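Local coordinates for similar to sp|P32453 Saccharomyces cerevisiae YNL315c ATP11 (Candida glabrata CBS 138, PDB 2P4F), which probably acts as a mitochondrial chaperone that binds unfolded protein, like yeast Atp11, which binds the beta subunit of the F1-ATPase, at residues His195-Ser200 with Ala211-Thr216; Leu156-Leu161 with Leu181-Trp186; Val138-Thr143 with Asp226-Leu231; Pro191-Cys196 with Gln218-Leu223. One frame throughout, in Å; residues are numbered along the deposited sequence.

Interaction 1: residues His195-Ser200 with Ala211-Thr216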
# COMPACT_ATOMS: atom_id res chain seq x y z
N HIS A 195 -3.55 6.75 0.20
CA HIS A 195 -3.06 6.07 1.39
C HIS A 195 -3.48 4.60 1.38
O HIS A 195 -4.57 4.29 0.88
CB HIS A 195 -3.67 6.71 2.65
CG HIS A 195 -3.24 8.14 2.85
ND1 HIS A 195 -3.85 8.91 3.82
CD2 HIS A 195 -2.25 8.89 2.28
CE1 HIS A 195 -3.23 10.10 3.79
NE2 HIS A 195 -2.26 10.14 2.87
N CYS A 196 -2.66 3.75 1.97
CA CYS A 196 -3.04 2.35 2.19
C CYS A 196 -2.89 2.11 3.68
O CYS A 196 -1.76 2.34 4.21
CB CYS A 196 -2.14 1.43 1.33
SG CYS A 196 -2.64 -0.31 1.58
N LEU A 197 -3.92 1.70 4.41
CA LEU A 197 -3.92 1.55 5.85
C LEU A 197 -4.10 0.07 6.18
O LEU A 197 -5.03 -0.54 5.60
CB LEU A 197 -5.08 2.33 6.47
CG LEU A 197 -5.27 3.81 6.04
CD1 LEU A 197 -6.44 4.40 6.83
CD2 LEU A 197 -3.99 4.59 6.19
N ILE A 198 -3.28 -0.49 7.03
CA ILE A 198 -3.40 -1.89 7.41
C ILE A 198 -3.62 -1.98 8.91
O ILE A 198 -2.85 -1.42 9.70
CB ILE A 198 -2.17 -2.70 6.89
CG1 ILE A 198 -1.82 -2.37 5.43
CG2 ILE A 198 -2.43 -4.20 7.09
CD1 ILE A 198 -0.59 -3.14 4.92
N THR A 199 -4.68 -2.70 9.30
CA THR A 199 -5.18 -2.74 10.66
C THR A 199 -5.47 -4.19 11.08
O THR A 199 -6.02 -4.96 10.27
CB THR A 199 -6.52 -1.97 10.77
OG1 THR A 199 -6.30 -0.66 10.24
CG2 THR A 199 -6.96 -1.87 12.21
N SER A 200 -5.12 -4.53 12.29
CA SER A 200 -5.44 -5.92 12.66
C SER A 200 -6.93 -6.13 12.87
O SER A 200 -7.56 -5.35 13.62
CB SER A 200 -4.67 -6.29 13.92
OG SER A 200 -4.97 -7.61 14.33
N ALA A 211 -7.40 0.37 17.37
CA ALA A 211 -8.23 0.89 16.30
C ALA A 211 -7.35 1.60 15.28
O ALA A 211 -7.66 1.68 14.08
CB ALA A 211 -9.27 1.87 16.86
N LYS A 212 -6.21 2.13 15.72
CA LYS A 212 -5.23 2.74 14.80
C LYS A 212 -4.60 1.69 13.86
O LYS A 212 -4.23 0.63 14.33
CB LYS A 212 -4.18 3.41 15.69
CG LYS A 212 -2.94 4.05 15.24
CD LYS A 212 -2.19 4.74 16.39
CE LYS A 212 -1.82 3.73 17.47
NZ LYS A 212 -0.41 3.90 17.94
N PRO A 213 -4.44 1.98 12.58
CA PRO A 213 -3.69 1.05 11.74
C PRO A 213 -2.29 0.86 12.28
O PRO A 213 -1.64 1.81 12.71
CB PRO A 213 -3.59 1.74 10.37
CG PRO A 213 -4.51 2.88 10.44
CD PRO A 213 -4.88 3.19 11.87
N HIS A 214 -1.77 -0.36 12.23
CA HIS A 214 -0.35 -0.50 12.61
C HIS A 214 0.57 -0.03 11.49
O HIS A 214 1.74 0.28 11.76
CB HIS A 214 -0.04 -1.95 12.95
CG HIS A 214 -0.48 -2.97 11.93
ND1 HIS A 214 0.16 -3.11 10.72
CD2 HIS A 214 -1.47 -3.92 12.02
CE1 HIS A 214 -0.44 -4.11 10.06
NE2 HIS A 214 -1.43 -4.61 10.83
N THR A 215 0.09 0.00 10.25
CA THR A 215 0.92 0.40 9.10
C THR A 215 0.15 1.42 8.26
O THR A 215 -1.02 1.10 7.88
CB THR A 215 1.28 -0.82 8.25
OG1 THR A 215 2.07 -1.72 9.05
CG2 THR A 215 2.18 -0.43 7.06
N THR A 216 0.72 2.57 7.98
CA THR A 216 0.07 3.54 7.08
C THR A 216 1.06 3.82 5.98
O THR A 216 2.25 4.12 6.26
CB THR A 216 -0.25 4.83 7.83
OG1 THR A 216 -1.32 4.51 8.79
CG2 THR A 216 -0.82 5.95 6.97
O HOH W 1 -4.06 -2.36 14.02
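Several groups of Pro213, His214 and Thr215 crowd round Ile198 O. Thr215 N donates a weak hydrogen bond of 3.3 Å to Ile198 O, and His214 N lies 2.9 Å from the same oxygen. Pro213 CB comes within 3.3 Å of Ile198 O. The imidazole of His214 lies against it too, with Ile198 O 3.4 Å above the ring plane and over the ring centre. The ring reaches there because CG of His214 sits between the backbone N and the carbonyl carbon (chi1 51°). The return bond is shorter and nearly straight: Ile198 N donates to Thr215 O at 2.9 Å with an angle of 168°. His214 and Thr215 both face Ile198, which makes a classic beta bulge where strand 215-220 begins.

Ile198 CG2 also touches the ring, 3.6 Å from His214 CE1. Pro213, just ahead of the bulge, packs on strand 193-200, and its CB also meets Thr199 OG1. Leu197 and Thr216 lie side by side and point the same way, with Leu197 CD2 3.5 Å from Thr216 CG2. A water accepts from Ser200 N and lies within hydrogen-bonding distance of Lys212 O.

Both ring nitrogens of His214 have partners. ND1 is hydrogen-bonded to Thr215 OG1 at 2.9 Å, in the ring plane, and NE2 is hydrogen-bonded to Gln182 OE1 of strand 179-190. These two bonds fix the rotation of the imidazole. A carbonyl oxygen over the ring face would probably make the ring somewhat easier to protonate.

Interaction 2: residues Leu156-Leu161 with Leu181-Trp186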
# COMPACT_ATOMS: atom_id res chain seq x y z
N LEU A 156 -11.24 -2.12 -0.25
CA LEU A 156 -11.12 -2.81 1.03
C LEU A 156 -10.68 -4.24 0.76
O LEU A 156 -11.15 -4.86 -0.20
CB LEU A 156 -12.47 -2.79 1.75
CG LEU A 156 -12.46 -3.38 3.16
CD1 LEU A 156 -11.59 -2.53 4.09
CD2 LEU A 156 -13.89 -3.50 3.71
N PHE A 157 -9.81 -4.79 1.58
CA PHE A 157 -9.48 -6.20 1.42
C PHE A 157 -9.07 -6.76 2.78
O PHE A 157 -9.01 -6.02 3.75
CB PHE A 157 -8.40 -6.41 0.37
CG PHE A 157 -8.32 -7.82 -0.23
CD1 PHE A 157 -9.49 -8.51 -0.61
CD2 PHE A 157 -7.10 -8.43 -0.41
CE1 PHE A 157 -9.44 -9.78 -1.18
CE2 PHE A 157 -7.04 -9.70 -0.99
CZ PHE A 157 -8.21 -10.35 -1.38
N VAL A 158 -8.86 -8.08 2.83
CA VAL A 158 -8.31 -8.72 4.04
C VAL A 158 -7.11 -9.52 3.62
O VAL A 158 -7.15 -10.15 2.53
CB VAL A 158 -9.37 -9.65 4.67
CG1 VAL A 158 -8.78 -10.44 5.79
CG2 VAL A 158 -10.54 -8.77 5.14
N LEU A 159 -6.03 -9.50 4.41
CA LEU A 159 -4.89 -10.33 4.11
C LEU A 159 -4.44 -11.03 5.37
O LEU A 159 -4.51 -10.45 6.45
CB LEU A 159 -3.66 -9.51 3.63
CG LEU A 159 -3.72 -8.95 2.22
CD1 LEU A 159 -2.49 -8.04 2.02
CD2 LEU A 159 -3.76 -10.02 1.14
N PRO A 160 -3.91 -12.24 5.24
CA PRO A 160 -3.38 -12.87 6.42
C PRO A 160 -1.93 -12.42 6.68
O PRO A 160 -1.12 -12.22 5.78
CB PRO A 160 -3.36 -14.36 6.00
CG PRO A 160 -3.11 -14.30 4.52
CD PRO A 160 -3.78 -13.06 4.01
N LEU A 161 -1.64 -12.27 7.95
CA LEU A 161 -0.26 -12.19 8.39
C LEU A 161 0.12 -13.53 9.05
O LEU A 161 -0.39 -13.93 10.11
CB LEU A 161 -0.14 -10.97 9.28
CG LEU A 161 1.21 -10.67 9.90
CD1 LEU A 161 2.24 -10.61 8.77
CD2 LEU A 161 1.14 -9.37 10.69
N LEU A 181 -5.67 -12.16 10.60
CA LEU A 181 -6.19 -11.35 9.51
C LEU A 181 -6.01 -9.86 9.75
O LEU A 181 -6.16 -9.40 10.88
CB LEU A 181 -7.69 -11.64 9.32
CG LEU A 181 -8.03 -13.10 9.00
CD1 LEU A 181 -9.56 -13.23 8.89
CD2 LEU A 181 -7.31 -13.55 7.73
N GLN A 182 -5.74 -9.19 8.63
CA GLN A 182 -5.55 -7.74 8.59
C GLN A 182 -6.55 -7.14 7.63
O GLN A 182 -6.69 -7.72 6.55
CB GLN A 182 -4.15 -7.42 8.08
CG GLN A 182 -3.04 -8.22 8.78
CD GLN A 182 -2.95 -8.00 10.28
OE1 GLN A 182 -2.96 -6.86 10.73
NE2 GLN A 182 -2.83 -9.08 11.09
N TYR A 183 -7.15 -6.01 7.98
CA TYR A 183 -7.81 -5.23 6.93
C TYR A 183 -6.80 -4.41 6.19
O TYR A 183 -5.85 -3.87 6.80
CB TYR A 183 -8.79 -4.27 7.61
CG TYR A 183 -10.17 -4.81 7.88
CD1 TYR A 183 -10.92 -5.33 6.83
CD2 TYR A 183 -10.75 -4.76 9.14
CE1 TYR A 183 -12.20 -5.84 7.04
CE2 TYR A 183 -12.03 -5.24 9.37
CZ TYR A 183 -12.75 -5.79 8.31
OH TYR A 183 -14.01 -6.25 8.48
N VAL A 184 -7.03 -4.27 4.89
CA VAL A 184 -6.32 -3.36 4.01
C VAL A 184 -7.31 -2.33 3.53
O VAL A 184 -8.35 -2.78 2.97
CB VAL A 184 -5.72 -4.11 2.80
CG1 VAL A 184 -5.07 -3.14 1.81
CG2 VAL A 184 -4.74 -5.18 3.28
N GLN A 185 -7.09 -1.05 3.70
CA GLN A 185 -8.05 -0.06 3.19
C GLN A 185 -7.26 0.99 2.39
O GLN A 185 -6.31 1.57 2.93
CB GLN A 185 -8.85 0.64 4.33
CG GLN A 185 -10.02 1.46 3.74
CD GLN A 185 -10.91 2.06 4.82
OE1 GLN A 185 -10.61 1.97 6.05
NE2 GLN A 185 -12.00 2.67 4.37
N TRP A 186 -7.73 1.23 1.17
CA TRP A 186 -7.19 2.33 0.37
C TRP A 186 -8.04 3.57 0.59
O TRP A 186 -9.29 3.49 0.55
CB TRP A 186 -7.22 1.96 -1.10
CG TRP A 186 -6.23 0.90 -1.48
CD1 TRP A 186 -6.43 -0.47 -1.51
CD2 TRP A 186 -4.88 1.12 -1.89
NE1 TRP A 186 -5.27 -1.12 -1.92
CE2 TRP A 186 -4.32 -0.15 -2.16
CE3 TRP A 186 -4.10 2.29 -2.05
CZ2 TRP A 186 -3.00 -0.30 -2.59
CZ3 TRP A 186 -2.80 2.11 -2.48
CH2 TRP A 186 -2.25 0.85 -2.75
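Leu156-Leu161 and Leu181-Trp186 run antiparallel, their axes 4.5 Å apart at closest approach, with Phe157-Val184 and Leu159-Gln182 as the hydrogen-bonded pairs. Phe157 N donates to Val184 O at 2.8 Å, in the carbonyl plane. In the return bond Val184 N stands well above the carbonyl plane of Phe157 O, 44° out of it, although its N-H points almost straight at the oxygen. Between these pairs Val158 CA approaches Gln182 O to 3.2 Å in a CA-H...O contact.

One face carries Leu156, Val158, Tyr183 and Leu181. CG of Leu156 is anti to the backbone N (chi1 -175°), and CD1 beyond it comes within 3.4 Å of Val184 O and also touches Tyr183 CD1. Val158 puts its two methyls on different neighbours: CG1 meets Leu181 CB, and CG2 rests 3.9 Å from both CD1 and CE1 of Tyr183. Helix 266-280 reaches this face through Phe278, which touches Leu156 and Val158.

Strand 156-162 is an outermost strand of the six-stranded antiparallel sheet that forms the half barrel, and strand 179-190 joins it to the interior. The other face is lined by Phe157, Leu159, Gln182 and Val184. Leu159 CD1 meets Val184 CG2 at 3.9 Å, and helix 244-257 packs on Leu159 through Val254 and Phe257. The Gln182 chain bends at chi2 (-60°), which turns CD; the amide NE2 beyond it lies 3.8 Å from Leu161 CB. The buried amide is satisfied at both ends: OE1 is taken by His214, and NE2 donates to Glu180 O.

Interaction 3: residues Val138-Thr143 with Asp226-Leu231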
# COMPACT_ATOMS: atom_id res chain seq x y z
N VAL A 138 8.24 4.08 -7.26
CA VAL A 138 7.47 3.18 -8.13
C VAL A 138 7.21 3.84 -9.45
O VAL A 138 6.79 5.00 -9.43
CB VAL A 138 6.11 2.85 -7.44
CG1 VAL A 138 5.26 1.89 -8.22
CG2 VAL A 138 6.36 2.28 -6.03
N PRO A 139 7.46 3.26 -10.61
CA PRO A 139 7.08 3.96 -11.85
C PRO A 139 5.57 4.00 -11.93
O PRO A 139 4.85 3.05 -11.56
CB PRO A 139 7.63 3.11 -13.01
CG PRO A 139 7.93 1.79 -12.39
CD PRO A 139 8.13 1.98 -10.91
N TYR A 140 5.09 5.12 -12.45
CA TYR A 140 3.64 5.29 -12.51
C TYR A 140 3.02 4.40 -13.58
O TYR A 140 2.14 3.57 -13.29
CB TYR A 140 3.32 6.77 -12.74
CG TYR A 140 1.81 6.94 -12.74
CD1 TYR A 140 1.06 6.89 -11.57
CD2 TYR A 140 1.13 7.19 -13.95
CE1 TYR A 140 -0.33 7.05 -11.56
CE2 TYR A 140 -0.26 7.34 -13.93
CZ TYR A 140 -0.97 7.28 -12.75
OH TYR A 140 -2.32 7.44 -12.77
N VAL A 141 3.40 4.59 -14.85
CA VAL A 141 2.61 3.94 -15.91
C VAL A 141 2.80 2.43 -15.76
O VAL A 141 1.82 1.69 -15.81
CB VAL A 141 3.02 4.45 -17.30
CG1 VAL A 141 2.54 3.55 -18.44
CG2 VAL A 141 2.50 5.86 -17.56
N LYS A 142 4.06 2.03 -15.55
CA LYS A 142 4.38 0.62 -15.54
C LYS A 142 3.74 -0.12 -14.37
O LYS A 142 3.34 -1.27 -14.51
CB LYS A 142 5.91 0.45 -15.53
CG LYS A 142 6.36 -1.00 -15.48
CD LYS A 142 7.88 -1.12 -15.46
CE LYS A 142 8.32 -2.49 -15.92
NZ LYS A 142 9.23 -3.21 -14.99
N THR A 143 3.68 0.53 -13.21
CA THR A 143 3.28 -0.22 -12.01
C THR A 143 2.16 0.38 -11.19
O THR A 143 1.13 -0.23 -10.87
CB THR A 143 4.54 -0.37 -11.12
OG1 THR A 143 5.51 -1.10 -11.90
CG2 THR A 143 4.19 -1.13 -9.85
N ASP A 226 5.15 14.41 -14.71
CA ASP A 226 6.37 14.93 -15.31
C ASP A 226 7.52 13.93 -15.32
O ASP A 226 8.35 14.01 -16.25
CB ASP A 226 6.92 16.16 -14.61
CG ASP A 226 5.93 17.15 -14.07
OD1 ASP A 226 5.33 17.94 -14.83
OD2 ASP A 226 5.75 17.15 -12.82
N LYS A 227 7.56 13.09 -14.29
CA LYS A 227 8.71 12.19 -14.19
C LYS A 227 8.31 10.72 -14.17
O LYS A 227 9.18 9.88 -14.02
CB LYS A 227 9.50 12.45 -12.91
CG LYS A 227 10.28 13.76 -12.95
CD LYS A 227 10.99 14.02 -11.61
CE LYS A 227 12.27 14.78 -11.91
NZ LYS A 227 11.90 16.22 -12.12
N ASP A 228 7.00 10.41 -14.32
CA ASP A 228 6.56 9.02 -14.29
C ASP A 228 7.00 8.26 -13.04
O ASP A 228 7.31 7.07 -13.07
CB ASP A 228 7.05 8.30 -15.56
CG ASP A 228 6.31 7.00 -15.76
OD1 ASP A 228 5.13 6.81 -15.39
OD2 ASP A 228 6.98 6.08 -16.31
N MET A 229 7.00 8.95 -11.91
CA MET A 229 7.43 8.45 -10.62
C MET A 229 6.40 8.62 -9.53
O MET A 229 5.76 9.67 -9.51
CB MET A 229 8.65 9.29 -10.13
CG MET A 229 9.94 9.14 -10.86
SD MET A 229 11.05 10.40 -10.11
CE MET A 229 11.68 9.44 -8.74
N VAL A 230 6.28 7.61 -8.68
CA VAL A 230 5.44 7.70 -7.47
C VAL A 230 6.35 7.53 -6.28
O VAL A 230 7.17 6.57 -6.27
CB VAL A 230 4.34 6.61 -7.48
CG1 VAL A 230 3.59 6.55 -6.17
CG2 VAL A 230 3.43 6.90 -8.67
N LEU A 231 6.28 8.40 -5.29
CA LEU A 231 7.16 8.31 -4.10
C LEU A 231 6.32 7.71 -2.99
O LEU A 231 5.19 8.20 -2.72
CB LEU A 231 7.65 9.71 -3.73
CG LEU A 231 8.63 10.30 -4.78
CD1 LEU A 231 9.19 11.57 -4.13
CD2 LEU A 231 9.71 9.37 -5.19
O HOH W 2 6.50 3.37 -16.26
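Two kinds of hydrogen bond join Val138-Val141 to Asp228-Val230. The first is antiparallel strand pairing: Val138 N donates to Val230 O, and Val230 N to Val138 O at 2.8 Å. The second meets the start of helix 140-153, where Pro139 is the N-cap residue. Tyr140 N donates to Asp228 O at 3.0 Å, from well above the carbonyl plane. CG of Asp228 is anti to its backbone N (chi1 -165°), which brings the carboxylate to the helix start. Val141 N donates to the syn lone pair of Asp228 OD1 at 2.9 Å. The other carboxylate oxygen, OD2, takes a bond from a water that in turn accepts from Lys142 N. Asp228 thus serves the first helical turn through its backbone and its side chain. The helix start would be expected to favour its charged form.

The apolar contacts are fewer. Val138 and Val230 meet through their CB atoms, 4.2 Å apart. The ring edge of Tyr140 meets Val230 CG2 in plane, with CD1 3.7 Å away.

Outermost strand 133-139 passes straight into helix 140-153 here. Phe144 of that helix packs on Val138 and Val230, while helix 116-126 touches Met229 and Leu231.

Interaction 4: residues Pro191-Cys196 with Gln218-Leu223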
# COMPACT_ATOMS: atom_id res chain seq x y z
N PRO A 191 -6.02 14.42 -4.98
CA PRO A 191 -5.70 13.97 -6.33
C PRO A 191 -4.27 13.48 -6.45
O PRO A 191 -3.99 12.67 -7.37
CB PRO A 191 -5.88 15.22 -7.21
CG PRO A 191 -5.97 16.37 -6.28
CD PRO A 191 -6.40 15.85 -4.93
N ASN A 192 -3.38 13.95 -5.57
CA ASN A 192 -1.99 13.48 -5.71
C ASN A 192 -1.51 12.61 -4.56
O ASN A 192 -0.32 12.31 -4.40
CB ASN A 192 -1.04 14.70 -5.77
CG ASN A 192 -1.24 15.40 -7.10
OD1 ASN A 192 -1.04 14.77 -8.15
ND2 ASN A 192 -1.65 16.66 -7.07
N THR A 193 -2.47 12.17 -3.70
CA THR A 193 -2.05 11.50 -2.46
C THR A 193 -2.99 10.36 -2.13
O THR A 193 -4.18 10.59 -1.89
CB THR A 193 -2.05 12.50 -1.29
OG1 THR A 193 -1.46 13.75 -1.69
CG2 THR A 193 -1.22 12.00 -0.09
N VAL A 194 -2.45 9.14 -2.11
CA VAL A 194 -3.25 7.92 -1.91
C VAL A 194 -2.70 7.20 -0.72
O VAL A 194 -1.46 7.09 -0.60
CB VAL A 194 -3.17 7.04 -3.18
CG1 VAL A 194 -3.93 5.72 -2.94
CG2 VAL A 194 -3.74 7.79 -4.39
N HIS A 195 -3.55 6.75 0.20
CA HIS A 195 -3.06 6.07 1.39
C HIS A 195 -3.48 4.60 1.38
O HIS A 195 -4.57 4.29 0.88
CB HIS A 195 -3.67 6.71 2.65
CG HIS A 195 -3.24 8.14 2.85
ND1 HIS A 195 -3.85 8.91 3.82
CD2 HIS A 195 -2.25 8.89 2.28
CE1 HIS A 195 -3.23 10.10 3.79
NE2 HIS A 195 -2.26 10.14 2.87
N CYS A 196 -2.66 3.75 1.97
CA CYS A 196 -3.04 2.35 2.19
C CYS A 196 -2.89 2.11 3.68
O CYS A 196 -1.76 2.34 4.21
CB CYS A 196 -2.14 1.43 1.33
SG CYS A 196 -2.64 -0.31 1.58
N GLN A 218 1.81 6.11 2.39
CA GLN A 218 1.39 7.17 1.50
C GLN A 218 2.07 6.95 0.14
O GLN A 218 3.29 6.63 0.12
CB GLN A 218 1.81 8.57 1.97
CG GLN A 218 1.21 8.99 3.33
CD GLN A 218 1.46 10.49 3.48
OE1 GLN A 218 2.65 10.85 3.71
NE2 GLN A 218 0.43 11.34 3.32
N PHE A 219 1.27 7.15 -0.93
CA PHE A 219 1.80 7.21 -2.29
C PHE A 219 1.57 8.60 -2.80
O PHE A 219 0.43 9.05 -2.83
CB PHE A 219 1.10 6.18 -3.17
CG PHE A 219 1.37 4.75 -2.78
CD1 PHE A 219 2.44 4.03 -3.30
CD2 PHE A 219 0.51 4.11 -1.88
CE1 PHE A 219 2.71 2.69 -2.97
CE2 PHE A 219 0.76 2.79 -1.52
CZ PHE A 219 1.83 2.08 -2.09
N HIS A 220 2.66 9.26 -3.19
CA HIS A 220 2.56 10.64 -3.68
C HIS A 220 2.66 10.65 -5.18
O HIS A 220 3.65 10.13 -5.70
CB HIS A 220 3.73 11.47 -3.10
CG HIS A 220 3.63 11.46 -1.60
ND1 HIS A 220 2.72 12.23 -0.92
CD2 HIS A 220 4.34 10.72 -0.70
CE1 HIS A 220 2.87 11.99 0.37
NE2 HIS A 220 3.85 11.06 0.55
N LEU A 221 1.71 11.22 -5.87
CA LEU A 221 1.63 11.17 -7.33
C LEU A 221 2.02 12.48 -8.00
O LEU A 221 1.86 12.65 -9.20
CB LEU A 221 0.16 10.85 -7.74
CG LEU A 221 -0.47 9.63 -7.04
CD1 LEU A 221 -1.83 9.42 -7.69
CD2 LEU A 221 0.41 8.41 -7.09
N ASP A 222 2.52 13.45 -7.24
CA ASP A 222 2.81 14.79 -7.68
C ASP A 222 3.80 14.79 -8.85
O ASP A 222 3.75 15.76 -9.65
CB ASP A 222 3.40 15.62 -6.52
CG ASP A 222 2.52 15.54 -5.28
OD1 ASP A 222 2.04 16.66 -4.87
OD2 ASP A 222 2.32 14.46 -4.65
N LEU A 223 4.70 13.81 -8.93
CA LEU A 223 5.68 13.78 -10.01
C LEU A 223 5.32 12.75 -11.07
O LEU A 223 6.13 12.37 -11.96
CB LEU A 223 7.06 13.40 -9.41
CG LEU A 223 7.47 14.33 -8.27
CD1 LEU A 223 8.88 13.95 -7.79
CD2 LEU A 223 7.35 15.77 -8.71
O HOH W 3 1.24 14.11 -2.21
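His195 NE2 accepts a nearly straight hydrogen bond from Gln218 NE2, at 3.0 Å and 175°. As the acceptor, this ring nitrogen would carry no proton. The donor lies 34° out of the imidazole plane, while His195 NE2 lies in the amide plane of Gln218. The two side chains run side by side and point the same way, so Gln218 CG also packs 3.6 Å from His195 CD2. The rest of the Gln218 amide is satisfied outside the pair. NE2 also donates to Lys100 O, and OE1 is bonded to Tyr105 OH and Asn233 ND2.

A water ties the far end together. It lies 2.8 Å from Thr193 OG1 and 2.7 Å from His220 ND1, in the plane of that ring, and it donates to Asp222 OD2. The other ring nitrogen, His220 NE2, is bonded to Asn233 OD1.

The two strands are interior neighbours in the antiparallel sheet of the half barrel. Val194 and Phe219 exchange both backbone bonds. Leu221 N donates to Asn192 O at 2.7 Å, which continues the pairing beyond Thr193 and His220. Asn192 O also receives a CA-H...O contact from His220 CA.

Val194 and Phe219 point to the other face from Thr193, His195, Gln218 and His220. Apolar contacts gather there. Val194 CG2 meets Leu221 CD1 at 4.1 Å. CG of Phe219 is anti to the carbonyl carbon (chi1 -66°), and the ring edge lies near Cys196 CB. Phe144 of helix 140-153 packs on Phe219 and Leu221, and Tyr148 of the same helix touches Val194 and Leu221.

All four contacts belong to one antiparallel sheet. Interactions 1 and 4 join the same two strands, with centres about 16 Å apart, and share His195 and Cys196. Interaction 2 lies toward one edge of the sheet. It bonds to interaction 1 through Thr199 O and Tyr183 N (2.8 Å), and Trp186 CE3 packs 3.6 Å from Val194 CG1 of interaction 4. Its Gln185 side chain is about 4 Å from a bound hexaethylene glycol, probably from the crystallisation liquor. Interaction 3 lies at the other edge, its centre about 24 Å from those of interactions 1 and 2. Its link is interaction 4, where His220 N is 2.8 Å from Leu231 O.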